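Local structure of Rv1989c (MbcT) (Mycobacterium tuberculosis, 6FKG) at the interface of chains A and B. The protein degrades NAD(+) by phosphorolysis, acting as the toxin of a type II toxin-antitoxin system that its cognate antitoxin MbcA neutralises. Numbering follows the deposited sequence. Chains: chain A, Rv1989c (MbcT); chain B, Rv1990c (MbcA).

The interface of chains A and B. Residues chain A 79, 83-84; chain B 69-70, 73.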
loop_
_atom_site.group_PDB
_atom_site.type_symbol
_atom_site.label_atom_id
_atom_site.label_comp_id
_atom_site.label_asym_id
_atom_site.label_seq_id
_atom_site.Cartn_x
_atom_site.Cartn_y
_atom_site.Cartn_z
ATOM N N THR A 79 -28.376 3.630 28.577
ATOM C CA THR A 79 -29.667 4.003 29.128
ATOM C C THR A 79 -30.179 2.920 30.079
ATOM O O THR A 79 -29.416 2.057 30.519
ATOM C CB THR A 79 -30.702 4.268 28.010
ATOM O OG1 THR A 79 -31.892 4.831 28.579
ATOM C CG2 THR A 79 -31.053 2.981 27.261
ATOM N N LYS A 83 -36.436 2.795 29.674
ATOM C CA LYS A 83 -36.403 3.718 28.546
ATOM C C LYS A 83 -36.194 2.978 27.233
ATOM O O LYS A 83 -36.816 3.317 26.225
ATOM C CB LYS A 83 -35.316 4.777 28.743
ATOM C CG LYS A 83 -35.715 5.845 29.770
ATOM C CD LYS A 83 -34.695 6.962 29.882
ATOM C CE LYS A 83 -35.101 7.969 30.958
ATOM N NZ LYS A 83 -36.274 8.784 30.512
ATOM N N MET A 84 -35.326 1.972 27.239
ATOM C CA MET A 84 -35.072 1.186 26.024
ATOM C C MET A 84 -36.361 0.517 25.539
ATOM O O MET A 84 -36.634 0.456 24.337
ATOM C CB MET A 84 -33.990 0.140 26.282
ATOM C CG MET A 84 -33.646 -0.688 25.061
ATOM S SD MET A 84 -32.341 -1.872 25.395
ATOM C CE MET A 84 -33.308 -3.256 25.960
ATOM N N LEU B 69 -34.220 1.844 19.856
ATOM C CA LEU B 69 -34.246 2.864 20.916
ATOM C C LEU B 69 -35.221 3.991 20.600
ATOM O O LEU B 69 -35.403 4.347 19.437
ATOM C CB LEU B 69 -32.848 3.447 21.124
ATOM C CG LEU B 69 -31.798 2.544 21.767
ATOM C CD1 LEU B 69 -30.413 3.183 21.647
ATOM C CD2 LEU B 69 -32.158 2.288 23.221
ATOM N N PRO B 70 -35.840 4.572 21.636
ATOM C CA PRO B 70 -36.664 5.762 21.415
ATOM C C PRO B 70 -35.788 6.966 21.055
ATOM O O PRO B 70 -34.589 6.917 21.294
ATOM C CB PRO B 70 -37.362 5.961 22.761
ATOM C CG PRO B 70 -36.461 5.310 23.743
ATOM C CD PRO B 70 -35.854 4.142 23.045
ATOM N N GLN B 73 -33.008 8.535 23.539
ATOM C CA GLN B 73 -31.932 7.596 23.813
ATOM C C GLN B 73 -31.152 7.243 22.541
ATOM O O GLN B 73 -29.954 6.963 22.588
ATOM C CB GLN B 73 -32.502 6.337 24.458
ATOM C CG GLN B 73 -32.873 6.520 25.938
ATOM C CD GLN B 73 -34.006 7.511 26.141
ATOM O OE1 GLN B 73 -34.974 7.513 25.384
ATOM N NE2 GLN B 73 -33.887 8.370 27.160
HETATM O O HOH W 1 -36.482 10.007 27.722
#
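B:Gln73, in the first turn of antitoxin helix 71-78, lies across A:Thr79 and A:Lys83 of the toxin, its CG against the first and its amide over the second, and shows how one flexible amide side chain can serve two toxin residues that sit side by side. The helix lies in the toxin-binding domain of the Xre/MbcA/ParS antitoxin family, and it meets the RES-domain toxin at the short helix 81-84 and the loop just before it. Followed outward, the B:Gln73 chain has its CB directed at the toxin, and contact begins with CG. This methylene packs against A:Thr79, 3.8 Å from its CB and 3.3 Å from the hydroxyl OG1, the two side chains crossing at about a right angle. The glutamine chain bends at chi2 (65°), carrying its amide away from the threonine and across the aliphatic stem of A:Lys83. Its amide carbon CD comes 3.8 Å from the lysine CD, and the nitrogen NE2 lies beside the same methylene. Beyond that point the lysine chain, extended as far as CE, bends at chi4 (-72°) to bring its amine nitrogen NZ round to a water shared with the amide. This water lies 3.1 Å from A:Lys83 NZ, and B:Gln73 NE2 gives it a nearly straight hydrogen bond, 164° at the hydrogen. Nearer the toxin backbone, the ring of B:Pro70 sets its CG and CD against the carbonyl oxygen of A:Lys83. Next to it, the B:Leu69 methyl CD2 rests 3.8 Å from A:Met84 CG, the two side chains meeting at a slant, and touches the base of the thioether chain rather than its sulfur.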